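Aminopeptidase N family protein (Idiomarina loihiensis L2TR, PDB 4FGM) probably acts as a zinc-dependent aminopeptidase of the M61 family, hydrolysing peptide bonds at the N-terminal end of its substrates. Local coordinates at residues L498-V503 with D518-I523; N26-L31 with L74-H79; L387-R392 with E454-F459; S186-G191 with T224-V229. All coordinates share one frame; numbering follows the deposited sequence.

In the fold
Followed from the N terminus, the four contacts come strictly in series: none nests in another and none crosses. Contact 2 (26-31 with 74-79) comes first, closing a loop of short strands within the N-terminal M61 domain. Contact 4 (186-191 with 224-229) then pairs two parallel strands that helix 197-215 connects, nearest to the metal-site region. The zinc residues His273, His277 and Glu307 follow before contact 3 (387-392 with 454-459), which closes a loop that is about half helix by packing helix 378-394 against helix 453-457. Contact 1 (498-503 with 518-523) closes the shortest loop, in the PDZ-type domain. Contacts 2 and 3 lie about 61 Å apart between centres, on opposite sides of the chain's centre.

Contact 1 of 4, residues L498-V503 with D518-I523; sequences LDVLNV and DKIIAI
Leu498 and Ile520 form a hydrogen-bonded pair in the antiparallel sheet of the C-terminal PDZ-type domain, where strand 497-503 runs beside strand 519-523. Leu498 N reaches Ile520 O at 3.0 Å, and the return bond runs from Ile520 N to Leu498 O. One step further, Val500 N meets Asp518 O at 2.9 Å, nearly along the C=O axis. On the buried face, Leu498 CB lies 4.0 Å from Ile520 CB. Val500 CG2 touches Ile520 CD1 at 4.1 Å. A classic beta bulge at Ile521 and Ala522, both opposite His549, shifts the alternation of side chains, and Ile523 thereby joins this apolar cluster. Its CD1 meets Leu498 CD1 with the two side chains at about a right angle. Phe487 and Ile548 also pack on Ile520 and Ile523.

The other face carries the non-hydrogen-bonded pair Asp499 and Lys519. Lys519 CG stands anti to the backbone N (chi1 176°), and the chain then bends at each later torsion. Its methylenes run past the carboxylate, with CD 3.4 Å from Asp499 OD1, whereas NZ turns off to the carbonyl of Gln496. The contact is thus between aliphatic chain and carboxylate, with the opposite charges near but not touching. An alanine in place of Lys519 would probably leave the carboxylate of Asp499 without the CG-to-CE methylenes that lie against it and the Gln496 carbonyl without this donor. As built, Lys519 NZ lies 5.6 Å from Asp499 OD1.

Contact 2 of 4, residues N26-L31 with L74-H79; sequences NDEQEL and LARSKH
Gln29 and Leu74 are the point where the two backbones join: Leu74 N donates to Gln29 O at 2.7 Å in an almost straight bond (178° at the hydrogen). Just before it, Glu28 takes up left-handed helical backbone angles, and its CA lies 3.4 Å from Leu74 O in a CA-H...O contact.

Leu74 is the apolar centre. Its CD1 lies alongside the Gln29 side chain, which points the same way, with CG of Gln29 4.1 Å away; Leu74 CG meets Leu31 CD1 at an equal 4.1 Å. The Gln29 amide turns to other tasks. OE1 accepts from Asn26 N at 3.0 Å, and NE2 donates to Glu30 O and to Glu116 O, which fixes the rotation of the group.

At the solvent-exposed end, Arg76, extended from CG to NE, meets two acids, Glu28 off one face of its guanidinium and Asp27 OD2 at the edge. Glu28, bent at chi2 (-69°), brings OE2 to 3.3 Å from Arg76 CG and 3.6 Å from Arg76 NE, well out of the guanidinium plane, so this salt bridge is one of charges alone. Asp27 OD2 pairs through NH1, although the exact place of NH1 is doubtful.

The arrangement is a three-residue salt-bridge network over the loop ends where antiparallel strands 30-32 and 71-74 meet, in the N-terminal beta domain of the M61 family.

Contact 3 of 4, residues L387-R392 with E454-F459; sequences LDLMLR and ELLQNF
Leu389 on helix 378-394 and Phe459, at the C-terminal side of segment 454-459, lie at the heart of a buried apolar packing between two helical elements, the second of which leads toward strand 461-466. Leu389 CG sits over one face of the Phe459 ring, 4.0 Å from its centroid and offset toward the rim, in a CH-pi contact; the nearest ring atom is CE1, at 3.6 Å from that CG. The same leucine serves two further partners: its CB meets Leu455 CG at 3.9 Å, and its CD2 meets Leu456 CD2 at 4.0 Å. Met390, present as selenomethionine, lies at about a right angle to Leu455, its CG touching Leu455 CD2 at 3.8 Å.

Arg392 comes to the ring from its edge. CB lies near the ring plane, 4.0 Å from Phe459 CZ, and the chain continues, extended to NE, past CE2. Its guanidinium grips Asp388 side-on, one turn earlier: NE meets OD1 from above the carboxylate plane at 2.9 Å, and NH2 meets OD2 on the syn side. Asp388 is also held by Tyr312 and by the backbone N of Leu401. An alanine in place of Arg392 would probably leave Asp388 without its charged mate and Phe459 CE2 without its CD neighbour.

The result is apolar helix-helix packing with a CH-pi contact, joining helix 378-394 to the segment before strand 461-466, beside an i to i+4 salt bridge within one helix.

Contact 4 of 4, residues S186-G191 with T224-V229; sequences SLVLSG and TFLTMV
Thr224 opens the pairing with Ser186 in a parallel stretch of sheet. Its CG2, anti to the backbone N, wedges between two side chains of the neighbouring strand, 3.6 Å from both Ser186 CB and Val188 CG2. Phe225 points to the other face. Its N donates to Ser186 O at 2.8 Å, its O accepts from Val188 N, and its CB touches Leu187 CD1 at 3.9 Å. With CG anti to the carbonyl carbon (chi1 -70°), the ring brings its edge to Ser186 O in plane; it also meets Tyr223 edge-to-face. The side chain of Phe225 is about 9 Å from that of the zinc ligand His273.

Leu226 returns to the face of Thr224, where its side chain lies beside that of Val188, pointing the same way, and both touch Leu169. Thr227 takes up the face of Phe225 and bonds twice to the neighbouring strand: N to Val188 O, a somewhat bent link at 138°, and O from Ser190 N. Its CB packs 3.5 Å from Leu189 CD2, a snug fit of two side chains running together. Met228, present as selenomethionine, lies with Leu226 against Leu169. Val229 ends the run, its N donating to Ser190 O at 2.8 Å. Beside it, Gly191 has backbone angles that call for glycine, and a CB there would collide with Val229 O.

Pairing in register throughout, the strands form the two parallel arms of a beta-alpha-beta crossover through helix 197-215, which covers the Leu187 and Phe225 face; Phe225 itself lies near the zinc ligands without touching them.

Contact 1 of 4, residues L498-V503 with D518-I523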
# COMPACT_ATOMS: atom_id res chain seq x y z
N LEU A 498 25.51 3.00 -15.54
CA LEU A 498 24.12 2.58 -15.49
C LEU A 498 23.97 1.35 -14.59
O LEU A 498 24.37 0.25 -14.98
CB LEU A 498 23.63 2.24 -16.90
CG LEU A 498 23.95 3.20 -18.06
CD1 LEU A 498 23.40 2.62 -19.36
CD2 LEU A 498 23.35 4.57 -17.78
N ASP A 499 23.42 1.53 -13.39
CA ASP A 499 23.22 0.41 -12.48
C ASP A 499 21.97 -0.37 -12.89
O ASP A 499 20.86 0.15 -12.84
CB ASP A 499 23.11 0.90 -11.03
CG ASP A 499 24.46 1.10 -10.38
OD1 ASP A 499 25.19 0.10 -10.20
OD2 ASP A 499 24.81 2.25 -10.06
N VAL A 500 22.16 -1.61 -13.30
CA VAL A 500 21.05 -2.45 -13.74
C VAL A 500 20.14 -2.92 -12.59
O VAL A 500 20.59 -3.53 -11.62
CB VAL A 500 21.58 -3.66 -14.55
CG1 VAL A 500 20.43 -4.51 -15.05
CG2 VAL A 500 22.42 -3.16 -15.72
N LEU A 501 18.85 -2.65 -12.73
CA LEU A 501 17.87 -3.03 -11.72
C LEU A 501 17.11 -4.32 -12.06
O LEU A 501 16.94 -5.18 -11.20
CB LEU A 501 16.88 -1.87 -11.51
CG LEU A 501 17.54 -0.52 -11.21
CD1 LEU A 501 16.48 0.58 -11.18
CD2 LEU A 501 18.27 -0.58 -9.89
N ASN A 502 16.65 -4.45 -13.30
CA ASN A 502 15.92 -5.64 -13.73
C ASN A 502 16.29 -6.01 -15.17
O ASN A 502 16.49 -5.14 -16.01
CB ASN A 502 14.41 -5.41 -13.71
CG ASN A 502 13.95 -4.72 -12.45
OD1 ASN A 502 14.01 -3.49 -12.35
ND2 ASN A 502 13.49 -5.49 -11.48
N VAL A 503 16.39 -7.30 -15.45
CA VAL A 503 16.68 -7.73 -16.81
C VAL A 503 15.52 -8.59 -17.27
O VAL A 503 15.23 -9.63 -16.67
CB VAL A 503 18.00 -8.51 -16.89
CG1 VAL A 503 18.20 -9.03 -18.33
CG2 VAL A 503 19.17 -7.60 -16.49
N ASP A 518 24.66 -5.53 -12.05
CA ASP A 518 25.80 -5.15 -12.87
C ASP A 518 25.76 -3.64 -13.10
O ASP A 518 24.71 -3.01 -12.98
CB ASP A 518 25.73 -5.83 -14.24
CG ASP A 518 25.81 -7.34 -14.17
OD1 ASP A 518 26.16 -7.87 -13.09
OD2 ASP A 518 25.55 -7.99 -15.20
N LYS A 519 26.92 -3.06 -13.42
CA LYS A 519 26.98 -1.64 -13.72
C LYS A 519 27.60 -1.44 -15.09
O LYS A 519 28.79 -1.69 -15.28
CB LYS A 519 27.79 -0.86 -12.67
CG LYS A 519 27.92 0.62 -13.05
CD LYS A 519 27.77 1.56 -11.87
CE LYS A 519 28.99 1.55 -10.97
NZ LYS A 519 30.22 1.95 -11.73
N ILE A 520 26.78 -1.02 -16.04
CA ILE A 520 27.25 -0.78 -17.39
C ILE A 520 28.13 0.46 -17.33
O ILE A 520 27.72 1.52 -16.86
CB ILE A 520 26.08 -0.56 -18.36
CG1 ILE A 520 25.23 -1.83 -18.42
CG2 ILE A 520 26.61 -0.24 -19.75
CD1 ILE A 520 23.94 -1.68 -19.20
N ILE A 521 29.36 0.31 -17.81
CA ILE A 521 30.35 1.37 -17.80
C ILE A 521 30.58 2.00 -19.17
O ILE A 521 30.89 3.18 -19.28
CB ILE A 521 31.65 0.79 -17.18
CG1 ILE A 521 32.06 1.67 -16.00
CG2 ILE A 521 32.74 0.59 -18.22
CD1 ILE A 521 31.02 1.66 -14.90
N ALA A 522 30.40 1.22 -20.23
CA ALA A 522 30.57 1.74 -21.58
C ALA A 522 29.70 0.98 -22.57
O ALA A 522 29.39 -0.19 -22.37
CB ALA A 522 32.03 1.66 -22.01
N ILE A 523 29.28 1.68 -23.62
CA ILE A 523 28.48 1.09 -24.68
C ILE A 523 29.20 1.47 -25.97
O ILE A 523 29.45 2.65 -26.22
CB ILE A 523 27.04 1.67 -24.69
CG1 ILE A 523 26.31 1.27 -23.40
CG2 ILE A 523 26.27 1.15 -25.91
CD1 ILE A 523 25.09 2.11 -23.12

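Contact 2 of 4, residues N26-L31 with L74-H79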
# COMPACT_ATOMS: atom_id res chain seq x y z
N ASN A 26 -3.57 -16.22 34.48
CA ASN A 26 -3.95 -17.63 34.60
C ASN A 26 -2.70 -18.40 35.01
O ASN A 26 -1.63 -17.81 35.13
CB ASN A 26 -4.50 -18.17 33.28
CG ASN A 26 -5.70 -17.38 32.78
OD1 ASN A 26 -6.56 -16.98 33.57
ND2 ASN A 26 -5.78 -17.17 31.47
N ASP A 27 -2.83 -19.69 35.24
CA ASP A 27 -1.68 -20.49 35.65
C ASP A 27 -0.66 -20.48 34.53
O ASP A 27 -0.97 -20.88 33.40
CB ASP A 27 -2.10 -21.94 35.93
CG ASP A 27 -3.55 -22.06 36.31
OD1 ASP A 27 -4.41 -22.06 35.39
OD2 ASP A 27 -3.84 -22.15 37.52
N GLU A 28 0.56 -20.03 34.83
CA GLU A 28 1.61 -19.97 33.83
C GLU A 28 1.08 -19.15 32.64
O GLU A 28 1.04 -19.63 31.50
CB GLU A 28 1.99 -21.38 33.37
CG GLU A 28 2.35 -22.36 34.50
CD GLU A 28 3.66 -22.02 35.20
OE1 GLU A 28 4.69 -21.87 34.51
OE2 GLU A 28 3.66 -21.91 36.45
N GLN A 29 0.67 -17.92 32.93
CA GLN A 29 0.12 -17.00 31.93
C GLN A 29 1.14 -16.69 30.83
O GLN A 29 2.32 -16.47 31.11
CB GLN A 29 -0.31 -15.69 32.61
CG GLN A 29 -0.83 -14.61 31.68
CD GLN A 29 -2.19 -14.92 31.09
OE1 GLN A 29 -3.19 -15.03 31.80
NE2 GLN A 29 -2.24 -15.04 29.76
N GLU A 30 0.66 -16.67 29.59
CA GLU A 30 1.53 -16.38 28.46
C GLU A 30 1.23 -15.02 27.84
O GLU A 30 0.09 -14.56 27.83
CB GLU A 30 1.41 -17.46 27.38
CG GLU A 30 1.98 -18.81 27.80
CD GLU A 30 1.80 -19.88 26.74
OE1 GLU A 30 1.21 -19.59 25.68
OE2 GLU A 30 2.25 -21.02 26.98
N LEU A 31 2.27 -14.39 27.32
CA LEU A 31 2.18 -13.09 26.66
C LEU A 31 2.80 -13.28 25.27
O LEU A 31 3.83 -13.93 25.14
CB LEU A 31 2.98 -12.04 27.45
CG LEU A 31 2.72 -11.96 28.96
CD1 LEU A 31 3.76 -11.09 29.63
CD2 LEU A 31 1.33 -11.42 29.19
N LEU A 74 4.80 -16.28 32.25
CA LEU A 74 4.93 -15.73 33.60
C LEU A 74 4.80 -16.78 34.69
O LEU A 74 4.08 -17.77 34.53
CB LEU A 74 3.84 -14.67 33.86
CG LEU A 74 3.81 -13.36 33.07
CD1 LEU A 74 2.46 -12.70 33.29
CD2 LEU A 74 4.95 -12.45 33.52
N ALA A 75 5.49 -16.57 35.80
CA ALA A 75 5.39 -17.49 36.92
C ALA A 75 3.99 -17.24 37.51
O ALA A 75 3.41 -16.17 37.30
CB ALA A 75 6.46 -17.19 37.95
N ARG A 76 3.46 -18.22 38.23
CA ARG A 76 2.14 -18.11 38.84
C ARG A 76 2.07 -16.99 39.88
O ARG A 76 3.06 -16.69 40.55
CB ARG A 76 1.77 -19.41 39.55
CG ARG A 76 1.51 -20.58 38.64
CD ARG A 76 1.50 -21.87 39.45
NE ARG A 76 1.08 -23.01 38.63
CZ ARG A 76 -0.16 -23.21 38.22
NH1 ARG A 76 -1.12 -22.35 38.56
NH2 ARG A 76 -0.45 -24.26 37.47
N SER A 77 0.89 -16.38 40.01
CA SER A 77 0.72 -15.33 41.00
C SER A 77 -0.75 -15.18 41.37
O SER A 77 -1.62 -15.28 40.52
CB SER A 77 1.25 -14.00 40.47
OG SER A 77 1.01 -12.96 41.41
N LYS A 78 -1.00 -14.96 42.66
CA LYS A 78 -2.36 -14.79 43.17
C LYS A 78 -2.78 -13.34 43.03
O LYS A 78 -3.95 -13.00 43.15
CB LYS A 78 -2.43 -15.18 44.65
CG LYS A 78 -2.27 -16.66 44.94
CD LYS A 78 -2.00 -16.87 46.42
CE LYS A 78 -2.23 -18.32 46.83
NZ LYS A 78 -1.50 -19.30 45.97
N HIS A 79 -1.80 -12.48 42.77
CA HIS A 79 -2.04 -11.05 42.64
C HIS A 79 -1.89 -10.51 41.23
O HIS A 79 -1.38 -11.20 40.33
CB HIS A 79 -1.08 -10.27 43.54
CG HIS A 79 -1.01 -10.79 44.94
ND1 HIS A 79 0.06 -11.52 45.41
CD2 HIS A 79 -1.88 -10.68 45.97
CE1 HIS A 79 -0.16 -11.84 46.68
NE2 HIS A 79 -1.32 -11.34 47.04

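Contact 3 of 4, residues L387-R392 with E454-F459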
# COMPACT_ATOMS: atom_id res chain seq x y z
N LEU A 387 -14.72 -5.47 -15.32
CA LEU A 387 -16.03 -5.68 -14.73
C LEU A 387 -16.90 -4.43 -14.81
O LEU A 387 -18.09 -4.50 -15.14
CB LEU A 387 -15.90 -6.12 -13.27
CG LEU A 387 -15.28 -7.49 -12.98
CD1 LEU A 387 -15.15 -7.68 -11.48
CD2 LEU A 387 -16.16 -8.59 -13.57
N ASP A 388 -16.32 -3.27 -14.52
CA ASP A 388 -17.08 -2.03 -14.56
C ASP A 388 -17.62 -1.78 -15.97
O ASP A 388 -18.79 -1.44 -16.14
CB ASP A 388 -16.19 -0.86 -14.12
CG ASP A 388 -17.00 0.32 -13.60
OD1 ASP A 388 -18.24 0.20 -13.50
OD2 ASP A 388 -16.39 1.36 -13.29
N LEU A 389 -16.78 -1.97 -16.97
CA LEU A 389 -17.18 -1.77 -18.35
C LEU A 389 -18.17 -2.83 -18.82
O LEU A 389 -19.16 -2.53 -19.49
CB LEU A 389 -15.94 -1.74 -19.25
CG LEU A 389 -15.36 -0.36 -19.59
CD1 LEU A 389 -15.62 0.64 -18.48
CD2 LEU A 389 -13.87 -0.50 -19.85
N MSE A 390 -17.90 -4.08 -18.47
CA MSE A 390 -18.77 -5.18 -18.86
C MSE A 390 -20.16 -5.06 -18.24
O MSE A 390 -21.17 -5.22 -18.93
CB MSE A 390 -18.14 -6.51 -18.47
CG MSE A 390 -16.98 -6.90 -19.36
SE MSE A 390 -16.11 -8.51 -18.76
CE MSE A 390 -17.34 -9.83 -19.47
N LEU A 391 -20.21 -4.79 -16.94
CA LEU A 391 -21.48 -4.64 -16.23
C LEU A 391 -22.29 -3.48 -16.81
O LEU A 391 -23.52 -3.54 -16.86
CB LEU A 391 -21.22 -4.40 -14.74
CG LEU A 391 -21.25 -5.59 -13.77
CD1 LEU A 391 -20.80 -6.87 -14.45
CD2 LEU A 391 -20.36 -5.27 -12.59
N ARG A 392 -21.61 -2.43 -17.25
CA ARG A 392 -22.30 -1.29 -17.81
C ARG A 392 -22.97 -1.63 -19.13
O ARG A 392 -24.13 -1.30 -19.35
CB ARG A 392 -21.33 -0.11 -17.98
CG ARG A 392 -20.82 0.44 -16.66
CD ARG A 392 -19.81 1.55 -16.85
NE ARG A 392 -19.20 1.95 -15.58
CZ ARG A 392 -19.22 3.19 -15.09
NH1 ARG A 392 -19.83 4.17 -15.76
NH2 ARG A 392 -18.63 3.45 -13.93
N GLU A 454 -11.15 -4.14 -27.06
CA GLU A 454 -12.52 -4.13 -27.56
C GLU A 454 -13.43 -3.42 -26.56
O GLU A 454 -14.22 -2.55 -26.92
CB GLU A 454 -12.99 -5.57 -27.79
CG GLU A 454 -14.36 -5.68 -28.46
CD GLU A 454 -14.68 -7.09 -28.93
OE1 GLU A 454 -13.93 -7.61 -29.79
OE2 GLU A 454 -15.66 -7.69 -28.43
N LEU A 455 -13.29 -3.79 -25.29
CA LEU A 455 -14.07 -3.22 -24.20
C LEU A 455 -13.96 -1.70 -24.15
O LEU A 455 -14.96 -1.01 -23.99
CB LEU A 455 -13.59 -3.82 -22.88
CG LEU A 455 -14.59 -4.37 -21.86
CD1 LEU A 455 -15.84 -4.88 -22.56
CD2 LEU A 455 -13.93 -5.48 -21.07
N LEU A 456 -12.74 -1.19 -24.30
CA LEU A 456 -12.50 0.26 -24.26
C LEU A 456 -12.98 0.95 -25.53
O LEU A 456 -13.34 2.14 -25.52
CB LEU A 456 -11.01 0.54 -24.05
CG LEU A 456 -10.50 0.22 -22.64
CD1 LEU A 456 -9.00 -0.03 -22.66
CD2 LEU A 456 -10.87 1.37 -21.71
N GLN A 457 -12.97 0.22 -26.64
CA GLN A 457 -13.41 0.75 -27.91
C GLN A 457 -14.90 1.03 -27.81
O GLN A 457 -15.40 2.03 -28.34
CB GLN A 457 -13.12 -0.27 -29.02
CG GLN A 457 -12.63 0.35 -30.31
CD GLN A 457 -12.01 -0.67 -31.25
OE1 GLN A 457 -12.69 -1.56 -31.74
NE2 GLN A 457 -10.71 -0.54 -31.48
N ASN A 458 -15.62 0.15 -27.11
CA ASN A 458 -17.05 0.31 -26.93
C ASN A 458 -17.39 1.57 -26.15
O ASN A 458 -18.55 1.97 -26.09
CB ASN A 458 -17.64 -0.90 -26.22
CG ASN A 458 -17.79 -2.09 -27.14
OD1 ASN A 458 -18.29 -1.96 -28.25
ND2 ASN A 458 -17.36 -3.26 -26.67
N PHE A 459 -16.39 2.20 -25.54
CA PHE A 459 -16.62 3.42 -24.79
C PHE A 459 -15.90 4.59 -25.42
O PHE A 459 -15.77 5.65 -24.82
CB PHE A 459 -16.18 3.27 -23.33
CG PHE A 459 -17.12 2.44 -22.51
CD1 PHE A 459 -17.15 1.05 -22.63
CD2 PHE A 459 -17.98 3.04 -21.59
CE1 PHE A 459 -18.02 0.28 -21.86
CE2 PHE A 459 -18.85 2.28 -20.82
CZ PHE A 459 -18.87 0.90 -20.94

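Contact 4 of 4, residues S186-G191 with T224-V229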
# COMPACT_ATOMS: atom_id res chain seq x y z
N SER A 186 -9.83 14.54 9.78
CA SER A 186 -8.61 15.26 10.14
C SER A 186 -7.45 14.89 9.24
O SER A 186 -7.27 13.72 8.88
CB SER A 186 -8.20 14.97 11.58
OG SER A 186 -9.14 15.48 12.51
N LEU A 187 -6.67 15.89 8.87
CA LEU A 187 -5.47 15.68 8.09
C LEU A 187 -4.40 16.07 9.09
O LEU A 187 -4.39 17.19 9.59
CB LEU A 187 -5.40 16.59 6.87
CG LEU A 187 -4.02 16.52 6.19
CD1 LEU A 187 -3.74 15.09 5.72
CD2 LEU A 187 -3.95 17.49 5.03
N VAL A 188 -3.51 15.13 9.41
CA VAL A 188 -2.44 15.40 10.37
C VAL A 188 -1.08 15.22 9.72
O VAL A 188 -0.82 14.21 9.07
CB VAL A 188 -2.54 14.45 11.58
CG1 VAL A 188 -1.47 14.80 12.61
CG2 VAL A 188 -3.92 14.55 12.19
N LEU A 189 -0.21 16.20 9.91
CA LEU A 189 1.12 16.16 9.32
C LEU A 189 2.24 16.30 10.33
O LEU A 189 2.16 17.14 11.24
CB LEU A 189 1.27 17.28 8.28
CG LEU A 189 0.20 17.44 7.20
CD1 LEU A 189 0.54 18.66 6.35
CD2 LEU A 189 0.14 16.19 6.35
N SER A 190 3.29 15.50 10.16
CA SER A 190 4.47 15.54 11.02
C SER A 190 5.67 15.52 10.08
O SER A 190 5.79 14.64 9.22
CB SER A 190 4.53 14.33 11.95
OG SER A 190 5.74 14.34 12.70
N GLY A 191 6.58 16.49 10.26
CA GLY A 191 7.75 16.57 9.41
C GLY A 191 7.81 17.95 8.78
O GLY A 191 6.86 18.72 8.93
N THR A 224 -9.15 9.95 10.56
CA THR A 224 -7.91 10.73 10.59
C THR A 224 -6.84 10.23 9.64
O THR A 224 -6.51 9.04 9.62
CB THR A 224 -7.27 10.72 11.99
OG1 THR A 224 -8.30 10.76 12.99
CG2 THR A 224 -6.35 11.92 12.15
N PHE A 225 -6.28 11.15 8.86
CA PHE A 225 -5.20 10.81 7.93
C PHE A 225 -3.89 11.18 8.62
O PHE A 225 -3.50 12.35 8.62
CB PHE A 225 -5.34 11.61 6.63
CG PHE A 225 -6.50 11.19 5.77
CD1 PHE A 225 -7.74 11.79 5.92
CD2 PHE A 225 -6.34 10.20 4.81
CE1 PHE A 225 -8.82 11.42 5.09
CE2 PHE A 225 -7.40 9.83 4.00
CZ PHE A 225 -8.65 10.43 4.14
N LEU A 226 -3.24 10.19 9.23
CA LEU A 226 -1.97 10.41 9.93
C LEU A 226 -0.85 10.40 8.90
O LEU A 226 -0.55 9.37 8.30
CB LEU A 226 -1.75 9.32 10.99
CG LEU A 226 -2.91 9.14 11.97
CD1 LEU A 226 -2.56 8.04 12.97
CD2 LEU A 226 -3.20 10.46 12.69
N THR A 227 -0.21 11.55 8.72
CA THR A 227 0.82 11.67 7.71
C THR A 227 2.21 12.08 8.13
O THR A 227 2.41 13.13 8.72
CB THR A 227 0.36 12.68 6.63
OG1 THR A 227 -0.95 12.33 6.17
CG2 THR A 227 1.32 12.68 5.44
N MSE A 228 3.18 11.23 7.81
CA MSE A 228 4.58 11.52 8.07
C MSE A 228 5.13 12.04 6.74
O MSE A 228 4.98 11.40 5.68
CB MSE A 228 5.33 10.26 8.51
CG MSE A 228 5.12 9.92 9.96
SE MSE A 228 5.95 8.25 10.44
CE MSE A 228 4.69 7.07 9.55
N VAL A 229 5.74 13.22 6.78
CA VAL A 229 6.27 13.82 5.57
C VAL A 229 7.79 13.84 5.57
O VAL A 229 8.41 14.48 6.42
CB VAL A 229 5.77 15.28 5.42
CG1 VAL A 229 6.13 15.80 4.03
CG2 VAL A 229 4.27 15.34 5.65
O HOH W 1 8.47 13.04 9.05